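Local coordinates for glycoside Hydrolase (Bacteroides uniformis, PDB 5TA0), which probably hydrolyses agarose as a family 86 glycoside hydrolase, and is captured here as a point mutant with a bound neoagaro-oligosaccharide, at residues F454-L459 against L503-T508; D433-A438 against N450-K455; P102-P107 against G169-E174; L92-E97 against K151-W156; D276-H281 against E317-M322. One frame throughout, in Å; residues are numbered along the deposited sequence.

Contact 1 (F454-L459 against L503-T508)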
# COMPACT_ATOMS: atom_id res chain seq x y z
N PHE A 454 10.89 18.77 0.32
CA PHE A 454 10.09 19.75 1.06
C PHE A 454 10.30 21.18 0.54
O PHE A 454 10.13 22.16 1.27
CB PHE A 454 10.40 19.63 2.55
CG PHE A 454 10.15 18.25 3.05
CD1 PHE A 454 8.86 17.85 3.35
CD2 PHE A 454 11.16 17.35 3.10
CE1 PHE A 454 8.61 16.55 3.77
CE2 PHE A 454 10.92 16.06 3.50
CZ PHE A 454 9.64 15.66 3.84
N LYS A 455 10.62 21.27 -0.75
CA LYS A 455 10.68 22.53 -1.47
C LYS A 455 10.35 22.23 -2.92
O LYS A 455 10.38 21.06 -3.32
CB LYS A 455 12.09 23.14 -1.38
CG LYS A 455 13.21 22.25 -1.88
CD LYS A 455 14.56 22.97 -1.75
CE LYS A 455 15.70 22.11 -2.28
NZ LYS A 455 16.11 21.01 -1.37
N PRO A 456 10.06 23.27 -3.70
CA PRO A 456 9.83 23.07 -5.14
C PRO A 456 11.10 22.60 -5.83
O PRO A 456 12.20 22.89 -5.36
CB PRO A 456 9.40 24.45 -5.63
CG PRO A 456 8.90 25.15 -4.40
CD PRO A 456 9.77 24.66 -3.30
N VAL A 457 10.94 21.83 -6.91
CA VAL A 457 12.05 21.29 -7.67
C VAL A 457 11.80 21.63 -9.15
O VAL A 457 10.74 21.34 -9.72
CB VAL A 457 12.19 19.76 -7.46
CG1 VAL A 457 13.32 19.19 -8.31
CG2 VAL A 457 12.45 19.45 -6.00
N ASP A 458 12.79 22.29 -9.76
CA ASP A 458 12.74 22.63 -11.16
C ASP A 458 13.18 21.42 -11.99
O ASP A 458 14.26 20.87 -11.77
CB ASP A 458 13.69 23.81 -11.45
CG ASP A 458 13.25 25.10 -10.79
OD1 ASP A 458 12.04 25.34 -10.58
OD2 ASP A 458 14.15 25.91 -10.49
N LEU A 459 12.32 21.03 -12.92
CA LEU A 459 12.54 19.86 -13.74
C LEU A 459 12.82 20.25 -15.18
O LEU A 459 12.17 21.16 -15.72
CB LEU A 459 11.31 18.95 -13.75
CG LEU A 459 10.70 18.57 -12.41
CD1 LEU A 459 9.45 17.75 -12.61
CD2 LEU A 459 11.70 17.84 -11.53
N LEU A 503 7.91 21.53 -10.14
CA LEU A 503 7.02 20.69 -9.33
C LEU A 503 7.06 21.21 -7.90
O LEU A 503 8.13 21.35 -7.31
CB LEU A 503 7.50 19.25 -9.42
CG LEU A 503 6.62 18.20 -8.75
CD1 LEU A 503 5.19 18.16 -9.22
CD2 LEU A 503 7.29 16.85 -8.97
N GLU A 504 5.89 21.50 -7.36
CA GLU A 504 5.78 22.10 -6.03
C GLU A 504 6.16 21.16 -4.90
O GLU A 504 6.39 19.97 -5.12
CB GLU A 504 4.39 22.69 -5.81
CG GLU A 504 4.22 24.08 -6.41
CD GLU A 504 5.13 25.11 -5.76
OE1 GLU A 504 5.59 26.01 -6.49
OE2 GLU A 504 5.42 24.99 -4.57
N THR A 505 6.31 21.72 -3.71
CA THR A 505 6.68 20.99 -2.51
C THR A 505 5.76 19.77 -2.31
O THR A 505 4.54 19.91 -2.27
CB THR A 505 6.53 21.91 -1.30
OG1 THR A 505 7.41 23.03 -1.49
CG2 THR A 505 6.83 21.22 -0.02
N GLU A 506 6.36 18.59 -2.23
CA GLU A 506 5.59 17.34 -2.02
C GLU A 506 4.45 17.15 -3.04
O GLU A 506 3.45 16.48 -2.75
CB GLU A 506 5.08 17.25 -0.57
CG GLU A 506 6.17 17.10 0.46
CD GLU A 506 5.61 17.05 1.86
OE1 GLU A 506 5.20 18.13 2.37
OE2 GLU A 506 5.52 15.95 2.44
N ALA A 507 4.58 17.71 -4.24
CA ALA A 507 3.52 17.74 -5.20
C ALA A 507 3.62 16.58 -6.20
O ALA A 507 4.64 15.87 -6.26
CB ALA A 507 3.50 19.09 -5.94
N THR A 508 2.56 16.41 -6.97
CA THR A 508 2.54 15.44 -8.06
C THR A 508 2.06 16.12 -9.31
O THR A 508 1.13 16.96 -9.25
CB THR A 508 1.59 14.26 -7.72
OG1 THR A 508 1.93 13.72 -6.45
CG2 THR A 508 1.67 13.14 -8.74
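At the edge of the mixed sheet of the beta-sandwich domain, V457 pairs with L503, a residue of the outermost strand 500-503, as an antiparallel hydrogen-bonded pair. Two backbone bonds prove it: V457 N to L503 O is 2.9 Å with 165° at the hydrogen, and L503 N returns to V457 O. Beside the pair, L459 CD1 touches L503 CB (4.0 Å). Beyond it 503-508 turns: A507 N reaches E504 O at 3.0 Å, and T505 and E506 have the backbone angles of a type II turn. T505 spreads its branches along the facing loop, CG2 against F454 C (3.5 Å) and OG1 against K455 CA (3.3 Å). E506 holds CG anti to its carbonyl carbon (chi1 -66°) and then runs extended, which takes the carboxylate to the F454 ring: OE2 lies 3.4 Å from F454 CE1, the planes 56° apart. The same OE2 forms salt bridges with K348 and K296. With an alanine here, both lysines would probably lose a shared anionic partner and the F454 ring would lose one of its neighbours. The whole is an edge-strand pairing of a beta sandwich that runs straight into a type II beta turn.

Contact 2 (D433-A438 against N450-K455)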
# COMPACT_ATOMS: atom_id res chain seq x y z
N ASP A 433 14.97 12.15 -4.76
CA ASP A 433 13.74 12.72 -4.20
C ASP A 433 12.62 12.93 -5.23
O ASP A 433 11.53 13.34 -4.86
CB ASP A 433 14.02 14.04 -3.49
CG ASP A 433 14.85 13.86 -2.27
OD1 ASP A 433 14.60 12.94 -1.48
OD2 ASP A 433 15.80 14.63 -2.08
N ILE A 434 12.89 12.65 -6.51
CA ILE A 434 11.89 12.75 -7.56
C ILE A 434 11.59 11.36 -8.09
O ILE A 434 12.49 10.69 -8.60
CB ILE A 434 12.37 13.68 -8.70
CG1 ILE A 434 12.60 15.09 -8.14
CG2 ILE A 434 11.39 13.66 -9.86
CD1 ILE A 434 11.34 15.84 -7.79
N MET A 435 10.34 10.92 -7.95
CA MET A 435 9.94 9.62 -8.48
C MET A 435 9.18 9.83 -9.77
O MET A 435 8.43 10.80 -9.90
CB MET A 435 9.07 8.88 -7.46
CG MET A 435 9.82 8.56 -6.18
SD MET A 435 8.92 7.51 -5.04
CE MET A 435 7.62 8.64 -4.51
N CYS A 436 9.38 8.95 -10.73
CA CYS A 436 8.72 9.09 -12.00
C CYS A 436 8.29 7.74 -12.54
O CYS A 436 8.85 6.72 -12.21
CB CYS A 436 9.60 9.81 -13.02
SG CYS A 436 11.28 9.16 -13.20
N ASP A 437 7.25 7.79 -13.36
CA ASP A 437 6.71 6.58 -14.02
C ASP A 437 5.92 7.03 -15.24
O ASP A 437 5.59 8.22 -15.38
CB ASP A 437 5.85 5.77 -13.01
CG ASP A 437 5.79 4.28 -13.30
OD1 ASP A 437 6.30 3.79 -14.34
OD2 ASP A 437 5.18 3.59 -12.46
N ALA A 438 5.62 6.11 -16.15
CA ALA A 438 4.88 6.46 -17.35
C ALA A 438 4.20 5.27 -17.97
O ALA A 438 4.71 4.14 -17.88
CB ALA A 438 5.79 7.11 -18.37
N ASN A 450 6.53 12.74 -9.04
CA ASN A 450 6.20 13.02 -7.63
C ASN A 450 7.43 13.51 -6.88
O ASN A 450 8.52 12.99 -7.04
CB ASN A 450 5.65 11.74 -7.00
CG ASN A 450 5.36 11.89 -5.51
OD1 ASN A 450 6.15 11.48 -4.66
ND2 ASN A 450 4.24 12.51 -5.19
N ASN A 451 7.20 14.49 -6.01
CA ASN A 451 8.27 15.12 -5.24
C ASN A 451 8.22 14.66 -3.79
O ASN A 451 7.23 14.88 -3.12
CB ASN A 451 8.07 16.64 -5.34
CG ASN A 451 9.22 17.44 -4.76
OD1 ASN A 451 10.28 16.90 -4.41
ND2 ASN A 451 8.99 18.77 -4.64
N LEU A 452 9.30 14.05 -3.32
CA LEU A 452 9.53 13.71 -1.91
C LEU A 452 10.25 14.83 -1.14
O LEU A 452 10.32 14.77 0.08
CB LEU A 452 10.35 12.43 -1.79
CG LEU A 452 9.63 11.15 -2.25
CD1 LEU A 452 10.66 10.04 -2.41
CD2 LEU A 452 8.51 10.72 -1.29
N ASP A 453 10.77 15.84 -1.84
CA ASP A 453 11.45 16.96 -1.17
C ASP A 453 10.42 17.95 -0.62
O ASP A 453 9.25 17.98 -1.02
CB ASP A 453 12.42 17.63 -2.15
CG ASP A 453 13.59 18.34 -1.46
OD1 ASP A 453 13.64 18.42 -0.21
OD2 ASP A 453 14.46 18.80 -2.23
N PHE A 454 10.89 18.77 0.32
CA PHE A 454 10.09 19.75 1.06
C PHE A 454 10.30 21.18 0.54
O PHE A 454 10.13 22.16 1.27
CB PHE A 454 10.40 19.63 2.55
CG PHE A 454 10.15 18.25 3.05
CD1 PHE A 454 8.86 17.85 3.35
CD2 PHE A 454 11.16 17.35 3.10
CE1 PHE A 454 8.61 16.55 3.77
CE2 PHE A 454 10.92 16.06 3.50
CZ PHE A 454 9.64 15.66 3.84
N LYS A 455 10.62 21.27 -0.75
CA LYS A 455 10.68 22.53 -1.47
C LYS A 455 10.35 22.23 -2.92
O LYS A 455 10.38 21.06 -3.32
CB LYS A 455 12.09 23.14 -1.38
CG LYS A 455 13.21 22.25 -1.88
CD LYS A 455 14.56 22.97 -1.75
CE LYS A 455 15.70 22.11 -2.28
NZ LYS A 455 16.11 21.01 -1.37
O HOH W 1 13.04 14.31 0.95
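M435 and N450 face each other as a hydrogen-bonded pair of the antiparallel hairpin formed by strands 434-441 and 444-451, and their side chains lie alongside one another, pointing the same way. From CB, which only grazes N450 O, the M435 chain stays extended through chi2 (-172°). CG passes L452 CD1 at 4.1 Å, and SD lies 4.0 Å from that same methyl. The bend at chi3 (-70°) then turns CE toward two neighbours, N450 OD1 at 3.2 Å and L452 CG at 3.9 Å. That OD1 is not left to the methyl alone, since S352 OG bonds it, while N450 ND2 goes to T508 OG1; the amide is thus fixed at both ends. Three backbone bonds set the register, M435 and N450 exchanging two and L452 N meeting D433 O at 2.8 Å almost on the line of its C=O bond. Where the strand ends, N451 OD1 accepts from D453 N in an Asx turn, the donor standing above the carbonyl plane. A water donates to both D433 OD1 and L452 O. D433 OD2 and D453 OD2 approach to 4.4 Å, a like-charge pair. K455 NZ, 2.9 Å from D453 OD2, and G593 N, bonded to D433 OD1, probably offset the repulsion, so this end of the hairpin appears to tolerate two acids, the buried D433 and the less buried D453, because each has its own partner.

Contact 3 (P102-P107 against G169-E174)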
# COMPACT_ATOMS: atom_id res chain seq x y z
N PRO A 102 -20.85 -24.55 23.34
CA PRO A 102 -20.56 -23.24 23.93
C PRO A 102 -19.35 -22.60 23.26
O PRO A 102 -18.36 -23.26 22.98
CB PRO A 102 -20.25 -23.58 25.38
CG PRO A 102 -21.00 -24.84 25.66
CD PRO A 102 -21.03 -25.60 24.37
N GLY A 103 -19.48 -21.32 22.98
CA GLY A 103 -18.44 -20.56 22.31
C GLY A 103 -18.38 -20.63 20.81
O GLY A 103 -17.45 -20.07 20.21
N PHE A 104 -19.35 -21.29 20.18
CA PHE A 104 -19.47 -21.30 18.73
C PHE A 104 -20.75 -20.57 18.34
O PHE A 104 -21.78 -20.69 19.01
CB PHE A 104 -19.55 -22.72 18.19
CG PHE A 104 -18.23 -23.45 18.21
CD1 PHE A 104 -17.55 -23.71 17.03
CD2 PHE A 104 -17.66 -23.89 19.39
CE1 PHE A 104 -16.33 -24.38 17.02
CE2 PHE A 104 -16.43 -24.54 19.39
CZ PHE A 104 -15.78 -24.79 18.19
N ALA A 105 -20.68 -19.86 17.23
CA ALA A 105 -21.90 -19.30 16.59
C ALA A 105 -22.82 -20.43 16.15
O ALA A 105 -22.38 -21.45 15.60
CB ALA A 105 -21.53 -18.44 15.38
N ASP A 106 -24.11 -20.25 16.40
CA ASP A 106 -25.10 -21.24 15.97
C ASP A 106 -25.16 -21.32 14.45
O ASP A 106 -25.45 -20.31 13.82
CB ASP A 106 -26.46 -20.89 16.51
CG ASP A 106 -27.49 -21.94 16.18
OD1 ASP A 106 -27.28 -23.12 16.60
OD2 ASP A 106 -28.45 -21.59 15.45
N PRO A 107 -24.90 -22.50 13.85
CA PRO A 107 -24.93 -22.53 12.38
C PRO A 107 -26.25 -22.12 11.78
O PRO A 107 -26.26 -21.46 10.74
CB PRO A 107 -24.56 -23.97 12.05
CG PRO A 107 -23.71 -24.42 13.20
CD PRO A 107 -24.31 -23.73 14.40
N GLY A 169 -8.73 -20.42 18.12
CA GLY A 169 -9.38 -19.80 16.99
C GLY A 169 -10.31 -20.68 16.17
O GLY A 169 -10.87 -20.22 15.17
N THR A 170 -10.49 -21.95 16.54
CA THR A 170 -11.36 -22.85 15.77
C THR A 170 -12.76 -22.25 15.60
O THR A 170 -13.27 -22.20 14.48
CB THR A 170 -11.40 -24.24 16.40
OG1 THR A 170 -10.09 -24.85 16.26
CG2 THR A 170 -12.43 -25.12 15.77
N ALA A 171 -13.35 -21.77 16.69
CA ALA A 171 -14.72 -21.24 16.61
C ALA A 171 -14.78 -19.94 15.81
O ALA A 171 -15.68 -19.75 14.99
CB ALA A 171 -15.31 -21.04 17.98
N SER A 172 -13.81 -19.06 16.01
CA SER A 172 -13.71 -17.84 15.24
C SER A 172 -13.59 -18.19 13.75
O SER A 172 -14.27 -17.60 12.90
CB SER A 172 -12.48 -17.04 15.66
OG SER A 172 -12.60 -16.61 17.02
N GLY A 173 -12.74 -19.18 13.45
CA GLY A 173 -12.56 -19.60 12.07
C GLY A 173 -13.80 -20.21 11.42
O GLY A 173 -14.07 -19.97 10.26
N GLU A 174 -14.49 -21.03 12.18
CA GLU A 174 -15.73 -21.62 11.69
C GLU A 174 -16.74 -20.52 11.41
O GLU A 174 -17.42 -20.56 10.39
CB GLU A 174 -16.29 -22.65 12.66
CG GLU A 174 -17.58 -23.25 12.15
CD GLU A 174 -18.20 -24.29 13.05
OE1 GLU A 174 -19.45 -24.27 13.14
OE2 GLU A 174 -17.49 -25.15 13.59
O HOH W 2 -18.39 -20.28 15.49
O HOH W 3 -20.16 -21.67 13.87
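The F104 ring lies flat over A171, the first helical turn of 170-183 offering a methyl group to the centre of its face. A171 CB sits 3.5 Å from the ring centroid and only 9° off the normal, which meets the definition of a CH-pi contact. Around the rim the neighbours differ: T170 CG2 comes in at the edge, 4.1 Å from F104 CZ, and P102 O also lies at the edge, in the plane. E174 crosses F104 at about a right angle. Its CG is anti to the backbone N (chi1 180°) and the chain runs on straight, carrying OE2 to 3.7 Å from F104 CE1 with carboxylate and ring planes 50° apart. The A171 methyl is also closed in by G103 O at 3.2 Å. Polar groups join the segments through water: one accepts from A105 N and donates to A171 O (2.8 Å), while another donates to A105 O and to E174 OE1. That carboxylate oxygen takes salt bridges from R101 and R178 as well. With no direct hydrogen bond between the segments, the chemistry is that of an apolar aromatic-on-methyl centre flanked by water bridges that serve the backbone groups of A105 and A171, while the E174 carboxylate is held chiefly by R101 and R178.

Contact 4 (L92-E97 against K151-W156). With EDO (1,2-ethanediol), chain X.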
# COMPACT_ATOMS: atom_id res chain seq x y z
N LEU A 92 -21.60 -11.13 13.51
CA LEU A 92 -20.95 -11.73 14.67
C LEU A 92 -21.49 -11.25 16.01
O LEU A 92 -21.68 -12.03 16.94
CB LEU A 92 -19.43 -11.52 14.63
CG LEU A 92 -18.63 -12.15 15.77
CD1 LEU A 92 -18.86 -13.65 15.87
CD2 LEU A 92 -17.15 -11.86 15.57
N ARG A 93 -21.73 -9.95 16.12
CA ARG A 93 -22.16 -9.39 17.39
C ARG A 93 -23.60 -9.73 17.76
O ARG A 93 -23.97 -9.59 18.92
CB ARG A 93 -21.98 -7.88 17.40
CG ARG A 93 -20.53 -7.46 17.43
CD ARG A 93 -20.41 -6.02 17.86
NE ARG A 93 -20.43 -5.90 19.30
CZ ARG A 93 -20.86 -4.84 19.96
NH1 ARG A 93 -20.81 -4.84 21.28
NH2 ARG A 93 -21.35 -3.78 19.33
N ASN A 94 -24.38 -10.19 16.78
CA ASN A 94 -25.80 -10.51 17.00
C ASN A 94 -26.17 -11.96 16.84
O ASN A 94 -27.29 -12.30 17.21
CB ASN A 94 -26.66 -9.65 16.07
CG ASN A 94 -26.61 -8.19 16.44
OD1 ASN A 94 -25.78 -7.41 15.91
ND2 ASN A 94 -27.39 -7.82 17.40
N VAL A 95 -25.31 -12.81 16.31
CA VAL A 95 -25.67 -14.22 16.09
C VAL A 95 -25.80 -14.97 17.41
O VAL A 95 -25.04 -14.78 18.36
CB VAL A 95 -24.68 -14.86 15.10
CG1 VAL A 95 -23.28 -15.05 15.70
CG2 VAL A 95 -25.22 -16.17 14.55
N LYS A 96 -26.77 -15.88 17.46
CA LYS A 96 -26.97 -16.68 18.64
C LYS A 96 -25.88 -17.74 18.75
O LYS A 96 -25.22 -18.09 17.75
CB LYS A 96 -28.36 -17.31 18.62
CG LYS A 96 -29.44 -16.26 18.88
CD LYS A 96 -30.84 -16.73 18.52
CE LYS A 96 -31.36 -17.79 19.48
NZ LYS A 96 -31.61 -17.39 20.88
N GLU A 97 -25.70 -18.23 19.97
CA GLU A 97 -24.73 -19.27 20.29
C GLU A 97 -25.27 -20.65 19.98
O GLU A 97 -26.46 -20.93 20.20
CB GLU A 97 -24.38 -19.18 21.78
CG GLU A 97 -23.15 -19.96 22.21
CD GLU A 97 -22.84 -19.84 23.67
OE1 GLU A 97 -23.75 -19.54 24.46
OE2 GLU A 97 -21.67 -20.03 24.05
N LYS A 151 -17.47 -10.65 25.11
CA LYS A 151 -18.80 -11.14 24.77
C LYS A 151 -19.43 -10.30 23.69
O LYS A 151 -19.20 -9.09 23.56
CB LYS A 151 -19.65 -11.23 26.03
CG LYS A 151 -19.23 -12.36 26.95
CD LYS A 151 -19.90 -12.31 28.30
CE LYS A 151 -19.58 -13.56 29.11
NZ LYS A 151 -20.13 -13.45 30.49
N THR A 152 -20.29 -10.95 22.92
CA THR A 152 -21.10 -10.31 21.87
C THR A 152 -22.31 -9.65 22.51
O THR A 152 -22.52 -9.74 23.73
CB THR A 152 -21.58 -11.33 20.83
OG1 THR A 152 -22.58 -12.18 21.43
CG2 THR A 152 -20.43 -12.16 20.30
N LEU A 153 -23.16 -9.04 21.69
CA LEU A 153 -24.42 -8.45 22.21
C LEU A 153 -25.37 -9.52 22.73
O LEU A 153 -26.31 -9.20 23.46
CB LEU A 153 -25.12 -7.59 21.17
CG LEU A 153 -24.30 -6.40 20.67
CD1 LEU A 153 -25.00 -5.73 19.50
CD2 LEU A 153 -24.09 -5.41 21.79
N LYS A 154 -25.14 -10.79 22.35
CA LYS A 154 -25.95 -11.89 22.85
C LYS A 154 -25.40 -12.51 24.13
O LYS A 154 -25.97 -13.47 24.62
CB LYS A 154 -26.13 -12.98 21.75
CG LYS A 154 -26.96 -12.53 20.56
CD LYS A 154 -28.43 -12.38 20.94
CE LYS A 154 -29.29 -12.26 19.71
NZ LYS A 154 -30.71 -12.02 20.08
N GLY A 155 -24.29 -11.97 24.68
CA GLY A 155 -23.83 -12.37 26.00
C GLY A 155 -22.88 -13.55 26.07
O GLY A 155 -22.66 -14.07 27.17
N TRP A 156 -22.36 -13.99 24.93
CA TRP A 156 -21.45 -15.14 24.88
C TRP A 156 -20.17 -14.71 24.17
O TRP A 156 -20.16 -13.79 23.37
CB TRP A 156 -22.11 -16.37 24.21
CG TRP A 156 -22.48 -16.17 22.79
CD1 TRP A 156 -23.65 -15.63 22.30
CD2 TRP A 156 -21.70 -16.51 21.66
NE1 TRP A 156 -23.61 -15.60 20.93
CE2 TRP A 156 -22.42 -16.14 20.50
CE3 TRP A 156 -20.44 -17.12 21.50
CZ2 TRP A 156 -21.92 -16.35 19.21
CZ3 TRP A 156 -19.95 -17.32 20.23
CH2 TRP A 156 -20.67 -16.92 19.10
C1 EDO X . -29.12 -7.89 20.40
O1 EDO X . -28.79 -8.88 19.41
C2 EDO X . -29.55 -8.57 21.69
O2 EDO X . -30.56 -9.55 21.41
O HOH W 4 -18.98 -7.57 21.14
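The W156 indole is sandwiched between E97 and T152, with V95 at its edge. Over one face stands E97 CB, 3.5 Å from the centroid of the five-membered ring and 4° off its normal, a CH-pi contact; on the opposite face T152 OG1 lies off toward the rim. At the edge NE1 donates to V95 O (3.1 Å, 149° at the hydrogen), the acceptor being in the ring plane, which fixes the rotation of the indole. The E97 carboxylate lies near W156 CB, its plane 16° from the ring, and its OE2 goes on to G103 N. R93, modelled in two conformers, has in the one described a guanidinium with L153 CG over the centre of one face and a water in plane at its edge; NE donates to that water, which also donates to K151 O. L153 N meets R93 O at 2.9 Å, a rather bent bond. T152 OG1 accepts from K154 N in an ST turn, inside the type I turn from T152 to G155. The K154 chain bends at chi2, bringing CE to 3.2 Å from N94 O, and NZ donates to O2 of an ethanediol. The contact thus packs the C-terminal end of helix 86-94 and its exit against the loop between strand 134-140 and helix 170-183, while V95 turns its side chain into helix 107-123.

Contact 5 (D276-H281 against E317-M322). With EDO (1,2-ethanediol), chain L.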
# COMPACT_ATOMS: atom_id res chain seq x y z
N ASP A 276 -1.87 -17.04 1.89
CA ASP A 276 -1.80 -16.73 0.45
C ASP A 276 -1.20 -15.38 0.15
O ASP A 276 -0.68 -15.16 -0.94
CB ASP A 276 -3.18 -16.86 -0.19
CG ASP A 276 -3.75 -18.24 0.00
OD1 ASP A 276 -3.21 -19.20 -0.62
OD2 ASP A 276 -4.68 -18.41 0.79
N PHE A 277 -1.35 -14.43 1.08
CA PHE A 277 -0.80 -13.10 0.90
C PHE A 277 -0.47 -12.53 2.27
O PHE A 277 -1.00 -13.00 3.30
CB PHE A 277 -1.77 -12.18 0.11
CG PHE A 277 -3.08 -11.91 0.79
CD1 PHE A 277 -4.15 -12.81 0.68
CD2 PHE A 277 -3.27 -10.77 1.56
CE1 PHE A 277 -5.36 -12.57 1.31
CE2 PHE A 277 -4.47 -10.53 2.18
CZ PHE A 277 -5.51 -11.43 2.07
N PHE A 278 0.45 -11.56 2.27
CA PHE A 278 0.78 -10.77 3.46
C PHE A 278 0.07 -9.44 3.35
O PHE A 278 -0.16 -8.96 2.23
CB PHE A 278 2.28 -10.60 3.57
CG PHE A 278 3.02 -11.85 3.98
CD1 PHE A 278 2.39 -12.92 4.63
CD2 PHE A 278 4.38 -12.00 3.69
CE1 PHE A 278 3.11 -14.05 5.02
CE2 PHE A 278 5.08 -13.10 4.08
CZ PHE A 278 4.46 -14.15 4.73
N THR A 279 -0.27 -8.85 4.48
CA THR A 279 -0.99 -7.59 4.48
C THR A 279 -0.53 -6.70 5.63
O THR A 279 -0.34 -7.19 6.78
CB THR A 279 -2.52 -7.80 4.45
OG1 THR A 279 -3.15 -6.52 4.53
CG2 THR A 279 -3.00 -8.68 5.57
N ILE A 280 -0.31 -5.42 5.31
CA ILE A 280 0.13 -4.40 6.25
C ILE A 280 -0.61 -3.11 5.98
O ILE A 280 -1.21 -2.93 4.92
CB ILE A 280 1.64 -4.15 6.19
CG1 ILE A 280 2.09 -3.64 4.80
CG2 ILE A 280 2.41 -5.41 6.57
CD1 ILE A 280 3.57 -3.34 4.69
N HIS A 281 -0.57 -2.20 6.95
CA HIS A 281 -0.98 -0.82 6.79
C HIS A 281 0.21 0.09 6.86
O HIS A 281 1.14 -0.16 7.59
CB HIS A 281 -2.00 -0.47 7.87
CG HIS A 281 -3.27 -1.25 7.73
ND1 HIS A 281 -4.26 -1.26 8.69
CD2 HIS A 281 -3.72 -2.04 6.72
CE1 HIS A 281 -5.26 -2.02 8.28
NE2 HIS A 281 -4.97 -2.48 7.08
N GLU A 317 10.29 -17.94 -1.16
CA GLU A 317 9.54 -17.21 -2.17
C GLU A 317 9.01 -15.93 -1.57
O GLU A 317 8.75 -15.88 -0.35
CB GLU A 317 8.37 -18.05 -2.69
CG GLU A 317 7.23 -18.19 -1.68
CD GLU A 317 6.26 -19.31 -2.01
OE1 GLU A 317 6.27 -19.82 -3.15
OE2 GLU A 317 5.49 -19.69 -1.10
N VAL A 318 8.81 -14.92 -2.42
CA VAL A 318 8.16 -13.65 -2.02
C VAL A 318 6.66 -13.87 -2.06
O VAL A 318 6.13 -14.35 -3.09
CB VAL A 318 8.52 -12.49 -2.95
CG1 VAL A 318 7.71 -11.23 -2.63
CG2 VAL A 318 10.01 -12.18 -2.86
N LYS A 319 5.98 -13.50 -0.99
CA LYS A 319 4.54 -13.63 -0.89
C LYS A 319 3.87 -12.36 -1.44
O LYS A 319 4.34 -11.27 -1.17
CB LYS A 319 4.22 -13.78 0.59
CG LYS A 319 2.81 -14.21 0.90
CD LYS A 319 2.58 -15.69 0.65
CE LYS A 319 3.35 -16.59 1.60
NZ LYS A 319 2.97 -18.02 1.42
N PRO A 320 2.75 -12.48 -2.19
CA PRO A 320 2.06 -11.26 -2.62
C PRO A 320 1.74 -10.36 -1.42
O PRO A 320 1.33 -10.88 -0.37
CB PRO A 320 0.78 -11.76 -3.28
CG PRO A 320 1.08 -13.17 -3.69
CD PRO A 320 2.04 -13.70 -2.65
N LEU A 321 1.93 -9.07 -1.58
CA LEU A 321 1.74 -8.10 -0.50
C LEU A 321 0.52 -7.23 -0.77
O LEU A 321 0.39 -6.65 -1.88
CB LEU A 321 2.97 -7.21 -0.34
CG LEU A 321 2.95 -6.17 0.79
CD1 LEU A 321 2.92 -6.84 2.16
CD2 LEU A 321 4.14 -5.23 0.69
N MET A 322 -0.35 -7.12 0.22
CA MET A 322 -1.48 -6.22 0.22
C MET A 322 -1.20 -5.08 1.18
O MET A 322 -0.68 -5.29 2.27
CB MET A 322 -2.71 -6.98 0.69
CG MET A 322 -3.91 -6.11 1.00
SD MET A 322 -5.37 -7.04 1.51
CE MET A 322 -5.78 -7.85 -0.04
C1 EDO L . -1.45 -22.22 1.00
O1 EDO L . -2.68 -21.61 0.58
C2 EDO L . -0.40 -21.13 1.12
O2 EDO L . -0.40 -20.27 -0.01
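F278 O takes the shortest polar bond between the segments, from M322 N at 2.7 Å with 168° at the hydrogen, and L321 CA adds a CA-H...O contact to the same oxygen at 3.4 Å. On either side of it along the backbone, F278 N donates to P320 O and I280 N to M322 O, the alternation expected of parallel strands. F278 turns its ring to K319: CG of the lysine lies 3.8 Å from the centroid, 7° off the normal, in the lysine conformer described. K319 NZ passes on to M275 O and G272 O. W264 meets the F278 ring edge-to-face, and I307 and S311 of helix 298-315 pack on it; this helix joins the neighbouring strands 277-285 and 321-326 in a beta-alpha-beta crossover of the eight-stranded parallel sheet. An alanine in place of F278 would probably leave the K319 methylenes and W264 without their ring and open a gap beneath the helix. On the face carrying F277, T279 and M322, M322 CG is anti to the backbone N (chi1 169°); with chi2 also extended, SD comes 3.7 Å from F277 CE2 in an oblique Met-aromatic contact, and the bend at chi3 folds CE against the same ring atom. Beside it, T279 OG1 lies 3.6 Å from M322 CG and bonds E199 OE2.

Along the chain, contacts 3 and 4 come first and interleave, followed by contact 5 and then contacts 2 and 1. Contacts 3 and 4, centres 11 Å apart, touch, for instance through D106 N and K96 O, so one bundle of loops ties helices 86-94, 107-123 and 170-183 together. Contact 5 lies within the parallel sheet of the barrel, its centre about 27 Å from that of contact 3. Contacts 1 and 2, centres 7 Å apart, share F454 and K455 and belong to the same mixed sheet of the sandwich domain. About 53 Å separates the centres of contacts 1 and 3, on opposite sides of the chain's centre, consistent with a barrel and an appended sandwich.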